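Local coordinates for putative LacI-family transcriptional regulator (PDB 3GBV), which probably regulates transcription as a LacI-family repressor or activator, its periplasmic-binding-protein-like domain presumably sensing a small effector molecule, at residues A[39-44]-A[268-273]; A[56-61]-A[81-86]. One frame throughout, in Å; residues are numbered along the deposited sequence.

Contact 1: residues A[39-44]-A[268-273]; sequences SDFNIS and HLIFRK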
ATOM      1  N   SER A  39      17.827  -8.367  20.499  1.00 46.33           N
ATOM      2  CA  SER A  39      18.091  -9.026  21.775  1.00 48.25           C
ATOM      3  C   SER A  39      19.598  -9.077  22.058  1.00 48.83           C
ATOM      4  O   SER A  39      20.027  -9.047  23.215  1.00 48.86           O
ATOM      5  CB  SER A  39      17.511 -10.443  21.761  1.00 46.93           C
ATOM      6  OG  SER A  39      17.942 -11.148  20.611  1.00 47.27           O
ATOM      7  N   ASP A  40      20.386  -9.149  20.990  1.00 49.55           N
ATOM      8  CA  ASP A  40      21.843  -9.184  21.084  1.00 51.99           C
ATOM      9  C   ASP A  40      22.383  -8.071  21.969  1.00 52.43           C
ATOM     10  O   ASP A  40      23.292  -8.287  22.768  1.00 53.30           O
ATOM     11  CB  ASP A  40      22.454  -9.042  19.690  1.00 52.62           C
ATOM     12  CG  ASP A  40      23.008 -10.342  19.166  1.00 53.94           C
ATOM     13  OD1 ASP A  40      22.288 -11.365  19.227  1.00 52.19           O
ATOM     14  OD2 ASP A  40      24.164 -10.337  18.689  1.00 56.51           O
ATOM     15  N   PHE A  41      21.819  -6.878  21.816  1.00 52.80           N
ATOM     16  CA  PHE A  41      22.241  -5.716  22.586  1.00 52.54           C
ATOM     17  C   PHE A  41      21.491  -5.620  23.894  1.00 53.35           C
ATOM     18  O   PHE A  41      21.547  -4.604  24.585  1.00 54.93           O
ATOM     19  CB  PHE A  41      22.031  -4.466  21.747  1.00 51.86           C
ATOM     20  CG  PHE A  41      22.641  -4.570  20.390  1.00 52.71           C
ATOM     21  CD1 PHE A  41      24.022  -4.691  20.246  1.00 52.84           C
ATOM     22  CD2 PHE A  41      21.841  -4.640  19.259  1.00 53.12           C
ATOM     23  CE1 PHE A  41      24.594  -4.886  18.991  1.00 53.07           C
ATOM     24  CE2 PHE A  41      22.403  -4.835  18.000  1.00 53.78           C
ATOM     25  CZ  PHE A  41      23.784  -4.961  17.868  1.00 53.10           C
ATOM     26  N   ASN A  42      20.781  -6.692  24.224  1.00 53.56           N
ATOM     27  CA  ASN A  42      20.022  -6.776  25.460  1.00 54.00           C
ATOM     28  C   ASN A  42      19.272  -5.490  25.789  1.00 51.90           C
ATOM     29  O   ASN A  42      19.726  -4.685  26.608  1.00 49.89           O
ATOM     30  CB  ASN A  42      20.964  -7.145  26.607  1.00 56.86           C
ATOM     31  CG  ASN A  42      21.754  -8.417  26.319  1.00 60.29           C
ATOM     32  OD1 ASN A  42      21.177  -9.490  26.102  1.00 61.37           O
ATOM     33  ND2 ASN A  42      23.082  -8.299  26.308  1.00 61.21           N
ATOM     34  N   ILE A  43      18.127  -5.314  25.134  1.00 49.79           N
ATOM     35  CA  ILE A  43      17.274  -4.149  25.340  1.00 47.69           C
ATOM     36  C   ILE A  43      15.910  -4.632  25.805  1.00 46.92           C
ATOM     37  O   ILE A  43      15.507  -5.752  25.496  1.00 47.62           O
ATOM     38  CB  ILE A  43      17.063  -3.354  24.034  1.00 46.60           C
ATOM     39  CG1 ILE A  43      16.421  -4.256  22.979  1.00 45.87           C
ATOM     40  CG2 ILE A  43      18.387  -2.803  23.537  1.00 47.18           C
ATOM     41  CD1 ILE A  43      15.976  -3.531  21.735  1.00 45.71           C
ATOM     42  N   SER A  44      15.199  -3.791  26.548  1.00 45.12           N
ATOM     43  CA  SER A  44      13.870  -4.154  27.016  1.00 43.62           C
ATOM     44  C   SER A  44      12.917  -2.978  26.863  1.00 42.83           C
ATOM     45  O   SER A  44      13.226  -1.842  27.236  1.00 41.94           O
ATOM     46  CB  SER A  44      13.907  -4.623  28.477  1.00 44.23           C
ATOM     47  OG  SER A  44      14.360  -3.609  29.353  1.00 45.51           O
ATOM     48  N   HIS A 268      20.626   5.129  17.944  1.00 41.71           N
ATOM     49  CA  HIS A 268      20.972   6.465  18.404  1.00 41.07           C
ATOM     50  C   HIS A 268      21.747   6.361  19.707  1.00 42.75           C
ATOM     51  O   HIS A 268      22.791   6.989  19.876  1.00 43.45           O
ATOM     52  CB  HIS A 268      19.723   7.309  18.644  1.00 39.25           C
ATOM     53  CG  HIS A 268      20.006   8.626  19.298  1.00 37.84           C
ATOM     54  ND1 HIS A 268      20.761   9.610  18.695  1.00 38.55           N
ATOM     55  CD2 HIS A 268      19.644   9.119  20.507  1.00 37.27           C
ATOM     56  CE1 HIS A 268      20.851  10.652  19.502  1.00 35.81           C
ATOM     57  NE2 HIS A 268      20.183  10.379  20.608  1.00 36.04           N
ATOM     58  N   LEU A 269      21.224   5.559  20.627  1.00 44.87           N
ATOM     59  CA  LEU A 269      21.833   5.364  21.936  1.00 45.60           C
ATOM     60  C   LEU A 269      22.942   4.323  21.914  1.00 46.77           C
ATOM     61  O   LEU A 269      24.006   4.535  22.488  1.00 47.37           O
ATOM     62  CB  LEU A 269      20.760   4.951  22.950  1.00 44.67           C
ATOM     63  CG  LEU A 269      19.660   5.991  23.209  1.00 45.05           C
ATOM     64  CD1 LEU A 269      18.453   5.336  23.879  1.00 45.43           C
ATOM     65  CD2 LEU A 269      20.216   7.116  24.066  1.00 42.46           C
ATOM     66  N   ILE A 270      22.691   3.205  21.239  1.00 48.45           N
ATOM     67  CA  ILE A 270      23.663   2.118  21.160  1.00 49.34           C
ATOM     68  C   ILE A 270      24.673   2.268  20.022  1.00 50.97           C
ATOM     69  O   ILE A 270      25.876   2.296  20.260  1.00 52.42           O
ATOM     70  CB  ILE A 270      22.954   0.748  21.012  1.00 48.44           C
ATOM     71  CG1 ILE A 270      21.890   0.588  22.105  1.00 47.69           C
ATOM     72  CG2 ILE A 270      23.979  -0.380  21.112  1.00 48.68           C
ATOM     73  CD1 ILE A 270      21.098  -0.710  22.024  1.00 45.29           C
ATOM     74  N   PHE A 271      24.187   2.368  18.790  1.00 52.05           N
ATOM     75  CA  PHE A 271      25.066   2.498  17.629  1.00 52.62           C
ATOM     76  C   PHE A 271      25.587   3.910  17.385  1.00 52.84           C
ATOM     77  O   PHE A 271      26.300   4.143  16.410  1.00 51.87           O
ATOM     78  CB  PHE A 271      24.345   2.013  16.371  1.00 52.99           C
ATOM     79  CG  PHE A 271      24.128   0.531  16.331  1.00 54.27           C
ATOM     80  CD1 PHE A 271      24.824  -0.257  15.422  1.00 55.41           C
ATOM     81  CD2 PHE A 271      23.242  -0.084  17.211  1.00 53.76           C
ATOM     82  CE1 PHE A 271      24.645  -1.641  15.389  1.00 54.24           C
ATOM     83  CE2 PHE A 271      23.058  -1.464  17.186  1.00 53.71           C
ATOM     84  CZ  PHE A 271      23.761  -2.241  16.272  1.00 53.90           C
ATOM     85  N   ARG A 272      25.230   4.845  18.261  1.00 53.59           N
ATOM     86  CA  ARG A 272      25.668   6.231  18.120  1.00 55.19           C
ATOM     87  C   ARG A 272      25.512   6.697  16.665  1.00 55.73           C
ATOM     88  O   ARG A 272      26.394   7.357  16.119  1.00 56.72           O
ATOM     89  CB  ARG A 272      27.137   6.370  18.553  1.00 55.57           C
ATOM     90  CG  ARG A 272      27.429   6.026  20.017  1.00 56.95           C
ATOM     91  CD  ARG A 272      26.719   6.977  20.969  1.00 57.67           C
ATOM     92  NE  ARG A 272      27.055   6.765  22.379  1.00 58.47           N
ATOM     93  CZ  ARG A 272      28.235   7.044  22.927  1.00 58.02           C
ATOM     94  NH1 ARG A 272      29.218   7.541  22.192  1.00 60.05           N
ATOM     95  NH2 ARG A 272      28.427   6.854  24.222  1.00 58.58           N
ATOM     96  N   LYS A 273      24.392   6.346  16.042  1.00 55.57           N
ATOM     97  CA  LYS A 273      24.128   6.728  14.656  1.00 55.12           C
ATOM     98  C   LYS A 273      23.311   8.008  14.535  1.00 54.62           C
ATOM     99  O   LYS A 273      22.732   8.496  15.506  1.00 54.30           O
ATOM    100  CB  LYS A 273      23.367   5.620  13.923  1.00 55.60           C
ATOM    101  CG  LYS A 273      24.174   4.410  13.510  1.00 56.13           C
ATOM    102  CD  LYS A 273      23.249   3.396  12.848  1.00 57.43           C
ATOM    103  CE  LYS A 273      23.996   2.174  12.336  1.00 58.12           C
ATOM    104  NZ  LYS A 273      24.924   2.514  11.215  1.00 60.98           N
TER
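At the end of the parallel sheet where strand 43-50, outermost in this chain, begins, Phe-41 on the turn and Ile-43 at the start of the strand meet Ile-270 and Phe-271, where helix 254-270 runs out. The two phenylalanines form an offset edge-to-face pair, with centroids 4.9 Å apart and planes at 82°. Phe-271 supplies the edge: its CE2 stands over one face of Phe-41, displaced toward the rim of that ring, and lies 3.5 Å from Phe-41 CE2. The still shorter approach of the two CZ atoms is doubtful.

Next to the rings, Ile-270 reaches across with its delta methyl. CG1 lies anti to the carbonyl carbon and the arm continues outward (chi2 178°), which carries Ile-270 CD1 to 3.7 Å from Ile-43 CG2 and 3.9 Å from Phe-41 CB. The two isoleucine side chains cross at about a right angle. Ile-270 also rests on Tyr-9 of the neighbouring strand.

Strands 9-16 and 43-50 with helix 23-37 between them make a beta-alpha-beta unit of the Rossmann-like fold; residues 39-42 are its return turn, and Ile-43 begins the strand. That turn is tied by Asn-42 N to Ser-39 O at 2.7 Å, and Asn-42, with positive phi, redirects the chain into the strand. On the other side helix 254-270 ends: Arg-272, likewise at positive phi, is the first residue to leave helical geometry, directly after Phe-271. Ile-43 faces further back along helix 254-270 as well, against Ile-262 and Cys-266.

Contact 2: residues A[56-61]-A[81-86]; sequences NSFVAT and QYTKGF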
ATOM      1  N   ASN A  56      -4.441  14.419  35.905  1.00 43.47           N
ATOM      2  CA  ASN A  56      -3.789  13.970  37.122  1.00 43.74           C
ATOM      3  C   ASN A  56      -3.289  12.537  36.982  1.00 43.11           C
ATOM      4  O   ASN A  56      -2.219  12.197  37.487  1.00 41.58           O
ATOM      5  CB  ASN A  56      -4.754  14.098  38.299  1.00 44.35           C
ATOM      6  CG  ASN A  56      -5.229  15.525  38.504  1.00 45.48           C
ATOM      7  OD1 ASN A  56      -4.468  16.393  38.944  1.00 46.79           O
ATOM      8  ND2 ASN A  56      -6.489  15.779  38.174  1.00 46.37           N
ATOM      9  N   SER A  57      -4.056  11.702  36.284  1.00 41.73           N
ATOM     10  CA  SER A  57      -3.662  10.312  36.083  1.00 41.35           C
ATOM     11  C   SER A  57      -2.458  10.239  35.156  1.00 41.30           C
ATOM     12  O   SER A  57      -1.468   9.570  35.469  1.00 40.74           O
ATOM     13  CB  SER A  57      -4.812   9.499  35.485  1.00 41.03           C
ATOM     14  OG  SER A  57      -4.421   8.154  35.270  1.00 38.73           O
ATOM     15  N   PHE A  58      -2.552  10.927  34.017  1.00 40.09           N
ATOM     16  CA  PHE A  58      -1.468  10.942  33.041  1.00 39.55           C
ATOM     17  C   PHE A  58      -0.163  11.418  33.671  1.00 38.97           C
ATOM     18  O   PHE A  58       0.900  10.863  33.405  1.00 37.01           O
ATOM     19  CB  PHE A  58      -1.805  11.845  31.851  1.00 38.43           C
ATOM     20  CG  PHE A  58      -0.658  12.014  30.891  1.00 38.41           C
ATOM     21  CD1 PHE A  58      -0.198  10.936  30.143  1.00 36.37           C
ATOM     22  CD2 PHE A  58       0.028  13.225  30.808  1.00 37.66           C
ATOM     23  CE1 PHE A  58       0.928  11.061  29.328  1.00 35.90           C
ATOM     24  CE2 PHE A  58       1.156  13.356  29.995  1.00 36.27           C
ATOM     25  CZ  PHE A  58       1.610  12.272  29.259  1.00 35.71           C
ATOM     26  N   VAL A  59      -0.253  12.452  34.501  1.00 38.84           N
ATOM     27  CA  VAL A  59       0.915  12.999  35.179  1.00 39.87           C
ATOM     28  C   VAL A  59       1.539  11.929  36.073  1.00 40.64           C
ATOM     29  O   VAL A  59       2.751  11.710  36.046  1.00 39.36           O
ATOM     30  CB  VAL A  59       0.529  14.219  36.056  1.00 40.78           C
ATOM     31  CG1 VAL A  59       1.716  14.671  36.891  1.00 37.67           C
ATOM     32  CG2 VAL A  59       0.035  15.358  35.168  1.00 41.21           C
ATOM     33  N   ALA A  60       0.701  11.269  36.865  1.00 40.73           N
ATOM     34  CA  ALA A  60       1.168  10.227  37.770  1.00 42.03           C
ATOM     35  C   ALA A  60       1.910   9.119  37.030  1.00 42.57           C
ATOM     36  O   ALA A  60       2.979   8.688  37.465  1.00 42.71           O
ATOM     37  CB  ALA A  60      -0.005   9.639  38.540  1.00 42.40           C
ATOM     38  N   THR A  61       1.353   8.656  35.914  1.00 42.16           N
ATOM     39  CA  THR A  61       2.001   7.591  35.152  1.00 43.47           C
ATOM     40  C   THR A  61       3.262   8.093  34.446  1.00 43.34           C
ATOM     41  O   THR A  61       4.282   7.397  34.415  1.00 43.00           O
ATOM     42  CB  THR A  61       1.054   6.980  34.086  1.00 43.57           C
ATOM     43  OG1 THR A  61       0.863   7.920  33.023  1.00 46.15           O
ATOM     44  CG2 THR A  61      -0.301   6.642  34.696  1.00 41.76           C
ATOM     45  N   GLN A  81      -1.981  19.142  25.429  1.00 40.30           N
ATOM     46  CA  GLN A  81      -1.925  20.120  26.510  1.00 40.55           C
ATOM     47  C   GLN A  81      -1.653  19.545  27.900  1.00 39.75           C
ATOM     48  O   GLN A  81      -1.562  20.285  28.876  1.00 39.15           O
ATOM     49  CB  GLN A  81      -3.201  20.968  26.543  1.00 43.42           C
ATOM     50  CG  GLN A  81      -4.489  20.180  26.442  1.00 46.82           C
ATOM     51  CD  GLN A  81      -5.000  20.087  25.017  1.00 49.09           C
ATOM     52  OE1 GLN A  81      -4.268  19.712  24.099  1.00 47.64           O
ATOM     53  NE2 GLN A  81      -6.274  20.425  24.826  1.00 51.93           N
ATOM     54  N   TYR A  82      -1.527  18.227  27.994  1.00 38.50           N
ATOM     55  CA  TYR A  82      -1.228  17.594  29.274  1.00 36.35           C
ATOM     56  C   TYR A  82       0.229  17.142  29.280  1.00 33.86           C
ATOM     57  O   TYR A  82       0.691  16.586  30.272  1.00 32.40           O
ATOM     58  CB  TYR A  82      -2.098  16.347  29.491  1.00 36.75           C
ATOM     59  CG  TYR A  82      -3.564  16.580  29.781  1.00 37.87           C
ATOM     60  CD1 TYR A  82      -4.083  17.868  29.933  1.00 38.22           C
ATOM     61  CD2 TYR A  82      -4.442  15.500  29.897  1.00 38.34           C
ATOM     62  CE1 TYR A  82      -5.446  18.072  30.191  1.00 38.86           C
ATOM     63  CE2 TYR A  82      -5.797  15.691  30.155  1.00 38.24           C
ATOM     64  CZ  TYR A  82      -6.292  16.977  30.300  1.00 38.99           C
ATOM     65  OH  TYR A  82      -7.633  17.166  30.550  1.00 40.93           O
ATOM     66  N   THR A  83       0.956  17.398  28.194  1.00 32.09           N
ATOM     67  CA  THR A  83       2.336  16.910  28.069  1.00 31.99           C
ATOM     68  C   THR A  83       3.559  17.797  28.298  1.00 31.51           C
ATOM     69  O   THR A  83       4.651  17.274  28.503  1.00 31.68           O
ATOM     70  CB  THR A  83       2.545  16.255  26.689  1.00 32.68           C
ATOM     71  OG1 THR A  83       2.636  17.272  25.683  1.00 33.32           O
ATOM     72  CG2 THR A  83       1.387  15.331  26.360  1.00 31.26           C
ATOM     73  N   LYS A  84       3.411  19.115  28.244  1.00 31.65           N
ATOM     74  CA  LYS A  84       4.567  19.993  28.433  1.00 31.87           C
ATOM     75  C   LYS A  84       5.452  19.567  29.612  1.00 32.52           C
ATOM     76  O   LYS A  84       6.679  19.529  29.502  1.00 31.63           O
ATOM     77  CB  LYS A  84       4.110  21.437  28.629  1.00 31.92           C
ATOM     78  CG  LYS A  84       5.241  22.435  28.573  1.00 32.62           C
ATOM     79  CD  LYS A  84       4.728  23.858  28.658  1.00 32.82           C
ATOM     80  CE  LYS A  84       5.849  24.833  28.341  1.00 35.53           C
ATOM     81  NZ  LYS A  84       7.058  24.538  29.163  1.00 35.86           N
ATOM     82  N   GLY A  85       4.830  19.235  30.736  1.00 31.94           N
ATOM     83  CA  GLY A  85       5.607  18.826  31.887  1.00 32.58           C
ATOM     84  C   GLY A  85       6.447  17.592  31.607  1.00 33.16           C
ATOM     85  O   GLY A  85       7.613  17.515  32.012  1.00 31.34           O
ATOM     86  N   PHE A  86       5.859  16.630  30.901  1.00 32.38           N
ATOM     87  CA  PHE A  86       6.545  15.384  30.586  1.00 33.61           C
ATOM     88  C   PHE A  86       7.768  15.611  29.700  1.00 33.02           C
ATOM     89  O   PHE A  86       8.881  15.237  30.062  1.00 31.30           O
ATOM     90  CB  PHE A  86       5.567  14.404  29.918  1.00 34.11           C
ATOM     91  CG  PHE A  86       6.123  13.019  29.726  1.00 35.76           C
ATOM     92  CD1 PHE A  86       6.761  12.354  30.770  1.00 37.80           C
ATOM     93  CD2 PHE A  86       6.009  12.379  28.496  1.00 35.55           C
ATOM     94  CE1 PHE A  86       7.279  11.066  30.584  1.00 38.58           C
ATOM     95  CE2 PHE A  86       6.517  11.101  28.302  1.00 35.23           C
ATOM     96  CZ  PHE A  86       7.153  10.442  29.341  1.00 36.19           C
TER
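A chi1 of 174° turns Phe-58 CG away from its own amide nitrogen and sends the ring out of helix 55-66 toward Tyr-82, whose own CG stands beside its backbone N (chi1 -72°) and takes the phenol ring off in another direction. What Phe-58 meets is therefore mostly the root of Tyr-82: Phe-58 CD2 is 4.0 Å from Tyr-82 CB, and Phe-58 CE2 comes within 3.3 Å of Tyr-82 O. That carbonyl oxygen sits at the ring edge, near the ring plane, where weakly positive ring hydrogens would suit it.

Two further groups meet the same end of the ring obliquely. Thr-83 CG2 is 4.1 Å from Phe-58 CE2, while Phe-86 CD2 approaches Phe-58 CZ more loosely at 4.5 Å. The hydroxyl of Thr-83 is engaged elsewhere, hydrogen-bonded to Pro-80 O. On the helix itself, Thr-61 OG1 donates to Phe-58 O at 3.0 Å.

Helix 55-66 links strands 43-50 and 72-75, and helix 84-93 links 72-75 and 97-100, so two successive beta-alpha-beta crossovers pack together here. Phe-58 also touches Leu-14, Phe-75 and, edge-to-face, Tyr-50, filling the angle between its own helix, the start of helix 84-93 and the parallel sheet.

Both contacts belong to the subdomain built on the parallel sheet containing strands 9-16 and 43-50, with centres 28 Å apart and nearest atoms about 14 Å apart. Along the chain the order is 39-44, 56-61, 81-86, 268-273, so contact 2 is nested inside the loop closed by contact 1. Strand 43-50 spans the gap: contact 1 lies at its start, and helix 55-66 of contact 2 follows its end. Contact 2 joins successive helices locally, whereas contact 1 brings back helix 254-270 after the chain has passed through most of the second lobe, strand 284-286 being added there later, as in the two-lobed periplasmic-binding-protein fold, where each lobe draws on separate parts of the sequence.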